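Local coordinates for lipoprotein (Burkholderia cenocepacia, PDB 4QHQ), which binds methionine between two lobes and probably serves as the substrate-binding lipoprotein of a methionine ABC transporter, at residues A52-H57 and N199-R204; Q58-S63 and D107-N112. All coordinates share one frame; numbering follows the deposited sequence.

Contact 1: A52-H57 and N199-R204. With MET (methionine), chain B.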
ATOM      1  N   ALA A  52      -1.543  15.064  -9.353  1.00 15.05           N
ATOM      2  CA  ALA A  52      -1.758  14.404  -8.084  1.00 14.18           C
ATOM      3  C   ALA A  52      -1.442  12.931  -8.265  1.00 11.79           C
ATOM      4  O   ALA A  52      -1.371  12.433  -9.392  1.00 13.34           O
ATOM      5  CB  ALA A  52      -3.203  14.575  -7.625  1.00 15.31           C
ATOM      6  N   ASN A  53      -1.248  12.231  -7.160  1.00  9.96           N
ATOM      7  CA  ASN A  53      -1.228  10.777  -7.229  1.00 11.21           C
ATOM      8  C   ASN A  53      -2.015  10.171  -6.088  1.00 12.50           C
ATOM      9  O   ASN A  53      -2.345  10.850  -5.121  1.00 11.42           O
ATOM     10  CB  ASN A  53       0.196  10.202  -7.380  1.00 11.44           C
ATOM     11  CG  ASN A  53       1.072  10.452  -6.175  1.00  9.70           C
ATOM     12  OD1 ASN A  53       0.637  10.294  -5.033  1.00 12.09           O
ATOM     13  ND2 ASN A  53       2.326  10.786  -6.416  1.00  9.98           N
ATOM     14  N   SER A  54      -2.337   8.891  -6.227  1.00 10.07           N
ATOM     15  CA  SER A  54      -3.212   8.212  -5.276  1.00  8.89           C
ATOM     16  C   SER A  54      -2.833   6.747  -5.261  1.00 10.28           C
ATOM     17  O   SER A  54      -3.420   5.927  -5.971  1.00 11.54           O
ATOM     18  CB  SER A  54      -4.672   8.397  -5.706  1.00 13.96           C
ATOM     19  OG  SER A  54      -5.598   7.782  -4.819  1.00 12.44           O
ATOM     20  N   PHE A  55      -1.817   6.425  -4.466  1.00  7.90           N
ATOM     21  CA  PHE A  55      -1.281   5.070  -4.465  1.00  8.17           C
ATOM     22  C   PHE A  55      -0.565   4.684  -3.175  1.00  8.88           C
ATOM     23  O   PHE A  55      -0.182   3.538  -3.041  1.00 10.79           O
ATOM     24  CB  PHE A  55      -0.309   4.874  -5.621  1.00 11.07           C
ATOM     25  CG  PHE A  55       1.044   5.461  -5.361  1.00 10.88           C
ATOM     26  CD1 PHE A  55       1.236   6.840  -5.399  1.00  9.79           C
ATOM     27  CD2 PHE A  55       2.123   4.647  -5.067  1.00 10.26           C
ATOM     28  CE1 PHE A  55       2.479   7.389  -5.146  1.00 11.45           C
ATOM     29  CE2 PHE A  55       3.370   5.181  -4.800  1.00  8.72           C
ATOM     30  CZ  PHE A  55       3.552   6.554  -4.853  1.00 11.03           C
ATOM     31  N   GLN A  56      -0.339   5.623  -2.261  1.00  8.45           N
ATOM     32  CA  GLN A  56       0.577   5.367  -1.151  1.00  9.01           C
ATOM     33  C   GLN A  56       0.005   5.715   0.205  1.00  8.96           C
ATOM     34  O   GLN A  56      -0.990   6.422   0.316  1.00  8.81           O
ATOM     35  CB  GLN A  56       1.856   6.182  -1.356  1.00  8.26           C
ATOM     36  CG  GLN A  56       1.704   7.662  -1.013  1.00  9.43           C
ATOM     37  CD  GLN A  56       2.769   8.515  -1.663  1.00  9.80           C
ATOM     38  OE1 GLN A  56       3.965   8.296  -1.469  1.00 10.86           O
ATOM     39  NE2 GLN A  56       2.333   9.506  -2.451  1.00 10.25           N
ATOM     40  N   HIS A  57       0.651   5.204   1.252  1.00  8.67           N
ATOM     41  CA  HIS A  57       0.356   5.634   2.619  1.00  8.42           C
ATOM     42  C   HIS A  57       1.394   6.663   3.097  1.00  9.55           C
ATOM     43  O   HIS A  57       2.385   6.919   2.412  1.00 10.11           O
ATOM     44  CB  HIS A  57       0.228   4.423   3.562  1.00  8.90           C
ATOM     45  CG  HIS A  57       1.336   3.421   3.440  1.00  9.28           C
ATOM     46  ND1 HIS A  57       2.653   3.735   3.699  1.00  9.88           N
ATOM     47  CD2 HIS A  57       1.309   2.106   3.126  1.00 11.35           C
ATOM     48  CE1 HIS A  57       3.396   2.649   3.537  1.00  9.19           C
ATOM     49  NE2 HIS A  57       2.600   1.641   3.206  1.00 10.10           N
ATOM     50  N   ASN A 199      -4.144   5.038   2.999  1.00  9.71           N
ATOM     51  CA  ASN A 199      -3.630   5.586   1.759  1.00  8.58           C
ATOM     52  C   ASN A 199      -4.135   7.023   1.579  1.00  8.47           C
ATOM     53  O   ASN A 199      -5.041   7.464   2.292  1.00 10.42           O
ATOM     54  CB  ASN A 199      -4.041   4.705   0.574  1.00  9.77           C
ATOM     55  CG  ASN A 199      -3.220   3.437   0.462  1.00  8.78           C
ATOM     56  OD1 ASN A 199      -2.997   2.957  -0.639  1.00 12.07           O
ATOM     57  ND2 ASN A 199      -2.784   2.871   1.594  1.00 12.49           N
ATOM     58  N   LEU A 200      -3.565   7.744   0.617  1.00  8.02           N
ATOM     59  CA  LEU A 200      -3.822   9.174   0.531  1.00  7.97           C
ATOM     60  C   LEU A 200      -3.682   9.688  -0.899  1.00  9.33           C
ATOM     61  O   LEU A 200      -3.074   9.061  -1.776  1.00 10.08           O
ATOM     62  CB  LEU A 200      -2.871   9.915   1.484  1.00 10.73           C
ATOM     63  CG  LEU A 200      -1.359   9.725   1.285  1.00 10.88           C
ATOM     64  CD1 LEU A 200      -0.763  10.662   0.242  1.00 12.58           C
ATOM     65  CD2 LEU A 200      -0.583   9.889   2.559  1.00 12.68           C
ATOM     66  N   ILE A 201      -4.264  10.855  -1.129  1.00  9.47           N
ATOM     67  CA  ILE A 201      -4.015  11.603  -2.355  1.00 11.11           C
ATOM     68  C   ILE A 201      -2.903  12.610  -2.084  1.00 11.76           C
ATOM     69  O   ILE A 201      -2.974  13.362  -1.119  1.00 12.10           O
ATOM     70  CB  ILE A 201      -5.274  12.343  -2.840  1.00 11.36           C
ATOM     71  CG1 ILE A 201      -6.347  11.325  -3.230  1.00 13.08           C
ATOM     72  CG2 ILE A 201      -4.940  13.265  -4.026  1.00 12.48           C
ATOM     73  CD1 ILE A 201      -7.708  11.943  -3.488  1.00 13.31           C
ATOM     74  N   ALA A 202      -1.866  12.596  -2.920  1.00 10.70           N
ATOM     75  CA  ALA A 202      -0.735  13.507  -2.762  1.00 10.97           C
ATOM     76  C   ALA A 202      -0.729  14.547  -3.868  1.00 11.26           C
ATOM     77  O   ALA A 202      -1.080  14.252  -5.016  1.00 11.56           O
ATOM     78  CB  ALA A 202       0.583  12.744  -2.768  1.00 12.27           C
ATOM     79  N   VAL A 203      -0.319  15.761  -3.512  1.00 11.81           N
ATOM     80  CA  VAL A 203      -0.144  16.843  -4.476  1.00 11.76           C
ATOM     81  C   VAL A 203       1.140  17.598  -4.163  1.00 12.39           C
ATOM     82  O   VAL A 203       1.720  17.442  -3.087  1.00 14.52           O
ATOM     83  CB  VAL A 203      -1.318  17.846  -4.444  1.00 13.14           C
ATOM     84  CG1 VAL A 203      -2.621  17.152  -4.807  1.00 13.15           C
ATOM     85  CG2 VAL A 203      -1.412  18.545  -3.086  1.00 15.92           C
ATOM     86  N   ARG A 204       1.605  18.407  -5.104  1.00 12.52           N
ATOM     87  CA  ARG A 204       2.751  19.259  -4.812  1.00 16.40           C
ATOM     88  C   ARG A 204       2.370  20.256  -3.723  1.00 16.41           C
ATOM     89  O   ARG A 204       1.252  20.774  -3.719  1.00 15.65           O
ATOM     90  CB  ARG A 204       3.227  19.996  -6.064  1.00 16.89           C
ATOM     91  CG  ARG A 204       3.898  19.076  -7.068  1.00 18.08           C
ATOM     92  CD  ARG A 204       4.392  19.853  -8.293  1.00 16.80           C
ATOM     93  NE  ARG A 204       3.291  20.507  -9.003  1.00 23.98           N
ATOM     94  CZ  ARG A 204       2.536  19.897  -9.912  1.00 28.76           C
ATOM     95  NH1 ARG A 204       2.781  18.638 -10.231  1.00 22.14           N
ATOM     96  NH2 ARG A 204       1.541  20.539 -10.502  1.00 23.41           N
TER
HETATM   97  N   MET B 301      -2.002   0.457  -1.442  1.00  8.79           N
HETATM   98  CA  MET B 301      -0.766   0.057  -0.768  1.00 10.21           C
HETATM   99  C   MET B 301      -1.047  -0.412   0.643  1.00  9.31           C
HETATM  100  O   MET B 301      -1.867   0.197   1.320  1.00 11.74           O
HETATM  101  CB  MET B 301       0.213   1.238  -0.757  1.00  8.69           C
HETATM  102  CG  MET B 301       1.574   0.919  -0.110  1.00 10.33           C
HETATM  103  SD  MET B 301       2.665   2.358  -0.068  1.00  8.99           S
HETATM  104  CE  MET B 301       3.003   2.603  -1.814  1.00  9.85           C
HETATM  105  OXT MET B 301      -0.483  -1.415   1.111  1.00  9.38           O
HETATM  106  O   HOH W   1      -0.644   8.782  -3.175  1.00  9.99           O
HETATM  107  O   HOH W   2      -4.717   6.808  -2.517  1.00 10.68           O
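Asn53 and Ala202 form an antiparallel hydrogen-bonded pair between strands 52-57 and 199-204, neighbours in the mixed sheet of one lobe of this periplasmic-binding-protein fold. Asn53 N donates to Ala202 O at 3.0 Å, and Ala202 N returns the bond to Asn53 O at 2.8 Å. The short segments cross at 126° rather than running fully antiparallel, and farther on Leu200 N reaches Gln56 O only in a weak, bent bond. Between these points a water bridges the strands: it accepts from Phe55 N and Gln56 NE2 and donates to Asn53 OD1 and, at 2.8 Å, to Leu200 O. A second water links Leu200 O to Ser54 OG, which is also bonded to Trp15. Gln56 can be followed outward. Its CB lies over the centre of the Phe55 ring, 3.8 Å above the plane, and near the ligand CE; CG meets Leu200 CD1; NE2 lies 3.7 Å from Ala202 CB and holds the first water, while OE1 is bonded to Asn42, which also receives Asn53 ND2. On the opposite face of the sheet, Ala52 CB touches Ile201 CG2 and Val203 CG1, and helix 211-220 covers this apolar patch. At the cleft end the strands supply part of the methionine pocket. Asn199 has CG anti to its carbonyl carbon (chi1 -77°), which places the amide beside the ligand: OD1 accepts from the ligand N, and ND2 donates to the ligand O, 2.8 Å away at 159°. The amide thus reads both the amino and carboxylate groups. The thioether lies against His57, with ligand SD 3.3 Å above the imidazole plane, offset toward the rim, and 3.4 Å from His57 NE2.

Contact 2: Q58-S63 and D107-N112. With MET (methionine), chain B.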
ATOM      1  N   GLN A  58       1.143   7.280   4.246  1.00  8.88           N
ATOM      2  CA  GLN A  58       2.045   8.303   4.757  1.00 10.54           C
ATOM      3  C   GLN A  58       3.468   7.811   5.068  1.00 11.07           C
ATOM      4  O   GLN A  58       4.436   8.514   4.766  1.00 11.79           O
ATOM      5  CB  GLN A  58       1.439   9.056   5.949  1.00 11.49           C
ATOM      6  CG  GLN A  58       2.233  10.306   6.332  1.00 13.44           C
ATOM      7  CD  GLN A  58       2.089  11.437   5.339  1.00 17.26           C
ATOM      8  OE1 GLN A  58       0.979  11.842   4.999  1.00 19.93           O
ATOM      9  NE2 GLN A  58       3.219  11.954   4.866  1.00 17.40           N
ATOM     10  N   PRO A  59       3.616   6.607   5.654  1.00 10.32           N
ATOM     11  CA  PRO A  59       4.988   6.127   5.872  1.00 11.38           C
ATOM     12  C   PRO A  59       5.759   6.001   4.554  1.00  9.51           C
ATOM     13  O   PRO A  59       6.948   6.334   4.511  1.00 12.45           O
ATOM     14  CB  PRO A  59       4.772   4.772   6.558  1.00 12.93           C
ATOM     15  CG  PRO A  59       3.520   5.006   7.354  1.00 12.72           C
ATOM     16  CD  PRO A  59       2.639   5.794   6.400  1.00 11.16           C
ATOM     17  N   TYR A  60       5.097   5.576   3.489  1.00  9.20           N
ATOM     18  CA  TYR A  60       5.771   5.503   2.195  1.00  9.12           C
ATOM     19  C   TYR A  60       6.174   6.902   1.688  1.00  9.55           C
ATOM     20  O   TYR A  60       7.306   7.102   1.243  1.00 12.36           O
ATOM     21  CB  TYR A  60       4.897   4.790   1.158  1.00  8.84           C
ATOM     22  CG  TYR A  60       5.621   4.508  -0.133  1.00  8.03           C
ATOM     23  CD1 TYR A  60       5.612   5.421  -1.186  1.00  9.56           C
ATOM     24  CD2 TYR A  60       6.295   3.319  -0.311  1.00  8.52           C
ATOM     25  CE1 TYR A  60       6.280   5.144  -2.372  1.00 10.39           C
ATOM     26  CE2 TYR A  60       6.974   3.034  -1.491  1.00  8.88           C
ATOM     27  CZ  TYR A  60       6.960   3.959  -2.523  1.00  9.55           C
ATOM     28  OH  TYR A  60       7.633   3.671  -3.682  1.00 14.71           O
ATOM     29  N   LEU A  61       5.254   7.860   1.756  1.00  8.70           N
ATOM     30  CA  LEU A  61       5.547   9.226   1.328  1.00  9.37           C
ATOM     31  C   LEU A  61       6.695   9.800   2.153  1.00 11.33           C
ATOM     32  O   LEU A  61       7.594  10.451   1.620  1.00 12.92           O
ATOM     33  CB  LEU A  61       4.300  10.092   1.471  1.00 10.97           C
ATOM     34  CG  LEU A  61       4.431  11.560   1.075  1.00 12.17           C
ATOM     35  CD1 LEU A  61       5.012  11.664  -0.319  1.00 13.10           C
ATOM     36  CD2 LEU A  61       3.058  12.204   1.145  1.00 17.13           C
ATOM     37  N   ASP A  62       6.675   9.552   3.462  1.00 10.87           N
ATOM     38  CA  ASP A  62       7.745  10.044   4.339  1.00 12.57           C
ATOM     39  C   ASP A  62       9.110   9.483   3.932  1.00 14.59           C
ATOM     40  O   ASP A  62      10.115  10.205   3.923  1.00 14.80           O
ATOM     41  CB  ASP A  62       7.471   9.669   5.801  1.00 17.81           C
ATOM     42  CG  ASP A  62       6.363  10.501   6.425  1.00 18.93           C
ATOM     43  OD1 ASP A  62       5.953  11.511   5.813  1.00 19.72           O
ATOM     44  OD2 ASP A  62       5.907  10.137   7.530  1.00 25.47           O
ATOM     45  N   SER A  63       9.137   8.195   3.604  1.00 12.46           N
ATOM     46  CA  SER A  63      10.360   7.541   3.150  1.00 13.03           C
ATOM     47  C   SER A  63      10.844   8.177   1.851  1.00 12.23           C
ATOM     48  O   SER A  63      12.027   8.461   1.691  1.00 14.25           O
ATOM     49  CB  SER A  63      10.098   6.051   2.939  1.00 15.85           C
ATOM     50  OG  SER A  63      11.235   5.409   2.392  1.00 17.54           O
ATOM     51  N   ASP A 107      11.038  -2.160  -0.039  1.00 13.51           N
ATOM     52  CA  ASP A 107      11.087  -0.709   0.141  1.00 14.22           C
ATOM     53  C   ASP A 107      10.977  -0.447   1.640  1.00 13.34           C
ATOM     54  O   ASP A 107      10.357  -1.238   2.354  1.00 13.99           O
ATOM     55  CB  ASP A 107       9.962  -0.020  -0.629  1.00 13.23           C
ATOM     56  CG  ASP A 107       8.607  -0.444  -0.144  1.00 12.32           C
ATOM     57  OD1 ASP A 107       8.183  -1.564  -0.495  1.00 13.48           O
ATOM     58  OD2 ASP A 107       7.968   0.316   0.618  1.00 11.46           O
ATOM     59  N   PRO A 108      11.615   0.630   2.126  1.00 12.79           N
ATOM     60  CA  PRO A 108      11.785   0.814   3.572  1.00 12.88           C
ATOM     61  C   PRO A 108      10.497   0.726   4.382  1.00 13.72           C
ATOM     62  O   PRO A 108      10.450  -0.018   5.360  1.00 13.76           O
ATOM     63  CB  PRO A 108      12.392   2.212   3.672  1.00 18.85           C
ATOM     64  CG  PRO A 108      13.213   2.320   2.425  1.00 17.30           C
ATOM     65  CD  PRO A 108      12.368   1.641   1.360  1.00 15.22           C
ATOM     66  N   SER A 109       9.455   1.445   3.992  1.00 11.50           N
ATOM     67  CA  SER A 109       8.257   1.466   4.823  1.00 11.38           C
ATOM     68  C   SER A 109       7.438   0.181   4.752  1.00 13.32           C
ATOM     69  O   SER A 109       6.922  -0.273   5.761  1.00 11.22           O
ATOM     70  CB  SER A 109       7.376   2.686   4.518  1.00 10.34           C
ATOM     71  OG  SER A 109       6.736   2.567   3.274  1.00 11.88           O
ATOM     72  N   ASN A 110       7.278  -0.403   3.571  1.00 10.54           N
ATOM     73  CA  ASN A 110       6.518  -1.648   3.522  1.00  9.45           C
ATOM     74  C   ASN A 110       7.295  -2.867   4.011  1.00 10.19           C
ATOM     75  O   ASN A 110       6.688  -3.813   4.521  1.00 10.94           O
ATOM     76  CB  ASN A 110       5.928  -1.864   2.135  1.00 12.29           C
ATOM     77  CG  ASN A 110       4.829  -0.879   1.832  1.00  9.26           C
ATOM     78  OD1 ASN A 110       3.747  -0.924   2.442  1.00 10.04           O
ATOM     79  ND2 ASN A 110       5.105   0.036   0.914  1.00 10.27           N
ATOM     80  N   GLU A 111       8.619  -2.843   3.906  1.00 10.25           N
ATOM     81  CA  GLU A 111       9.424  -3.902   4.489  1.00 10.82           C
ATOM     82  C   GLU A 111       9.253  -3.837   6.005  1.00 13.85           C
ATOM     83  O   GLU A 111       9.003  -4.847   6.659  1.00 13.97           O
ATOM     84  CB  GLU A 111      10.908  -3.778   4.127  1.00 11.82           C
ATOM     85  CG  GLU A 111      11.729  -4.786   4.907  1.00 14.18           C
ATOM     86  CD  GLU A 111      13.055  -5.152   4.285  1.00 17.68           C
ATOM     87  OE1 GLU A 111      13.469  -4.584   3.260  1.00 19.07           O
ATOM     88  OE2 GLU A 111      13.703  -6.060   4.845  1.00 19.05           O
ATOM     89  N   ASN A 112       9.378  -2.636   6.555  1.00 13.70           N
ATOM     90  CA  ASN A 112       9.180  -2.424   7.978  1.00 12.34           C
ATOM     91  C   ASN A 112       7.805  -2.910   8.418  1.00 13.16           C
ATOM     92  O   ASN A 112       7.671  -3.637   9.411  1.00 15.00           O
ATOM     93  CB  ASN A 112       9.364  -0.951   8.321  1.00 15.05           C
ATOM     94  CG  ASN A 112       9.229  -0.681   9.798  1.00 16.07           C
ATOM     95  OD1 ASN A 112      10.058  -1.117  10.590  1.00 21.07           O
ATOM     96  ND2 ASN A 112       8.187   0.053  10.176  1.00 18.36           N
TER
HETATM   97  N   MET B 301      -2.002   0.457  -1.442  1.00  8.79           N
HETATM   98  CA  MET B 301      -0.766   0.057  -0.768  1.00 10.21           C
HETATM   99  C   MET B 301      -1.047  -0.412   0.643  1.00  9.31           C
HETATM  100  O   MET B 301      -1.867   0.197   1.320  1.00 11.74           O
HETATM  101  CB  MET B 301       0.213   1.238  -0.757  1.00  8.69           C
HETATM  102  CG  MET B 301       1.574   0.919  -0.110  1.00 10.33           C
HETATM  103  SD  MET B 301       2.665   2.358  -0.068  1.00  8.99           S
HETATM  104  CE  MET B 301       3.003   2.603  -1.814  1.00  9.85           C
HETATM  105  OXT MET B 301      -0.483  -1.415   1.111  1.00  9.38           O
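Tyr60 meets Asp107 and Asn110 beside the methionine side chain, which both Tyr60 and Asn110 touch. The ligand CE sits over one face of the Tyr60 ring, 3.6 Å above its plane and offset toward the rim, while ligand SD is 3.5 Å from Tyr60 CB. CG of Tyr60 stands anti to the backbone N (chi1 -172°), a rotation that carries the ring along the ligand tip and brings its CD2-CE2 edge to Asp107. Asp107 OD2 lies in the ring plane, 3.6 Å from both Tyr60 CD2 and CE2, with carboxylate and ring planes 62° apart. Asn110 ND2 joins this shell, 3.5 Å from ligand SD and close to Tyr60 CD2. The second shell fixes the amide and the carboxylate together. Asp107 is the N-cap of helix 108-120, and its OD2 is gripped twice by Asn110: ND2 donates to it on the syn side at 2.9 Å, and the backbone N reaches it from above the carboxylate plane at 3.1 Å. Asn110 OD1 meanwhile accepts from His57 NE2. Two helix starts therefore face each other across the cleft of this two-lobed binding-protein fold; the axes of the short segments 58-63 and 108-112 approach to 8.8 Å with 139° between their N-to-C directions, and no hydrogen bond joins the segments. Packing closes the remaining interface. Ser109 OG approaches Tyr60 CA at 3.3 Å and lies at the edge of the tyrosine ring, near its plane; Ser109 CB rests on Pro59 CB and Pro59 O. One turn on, Ser63 OG touches Pro108 CB and CG. His57, the N-cap of helix 58-68, accepts from Tyr60 N through ND1, and Tyr197 packs against Pro59 from a loop.

In the fold
Contact 1 is wholly buried within one sheet, whereas contact 2 is only partly buried and spans the cleft between lobes. Their chemistry follows: strands 52-57 and 199-204 are joined by backbone bonds and bridging waters, over 472 Å² of buried surface, while helices 58-68 and 108-120 meet through van der Waals contact, with no hydrogen bond between the segments, over 228 Å². Strand 52-57 runs directly into helix 58-68, and contact 2 is nested inside the chain loop that contact 1 closes. Gln56 OE1 packs 3.3 Å from Leu61 CA where the two adjoin. Both border the methionine: contact 1 supplies polar bonds to its amino and carboxylate groups and shares the thioether end with contact 2.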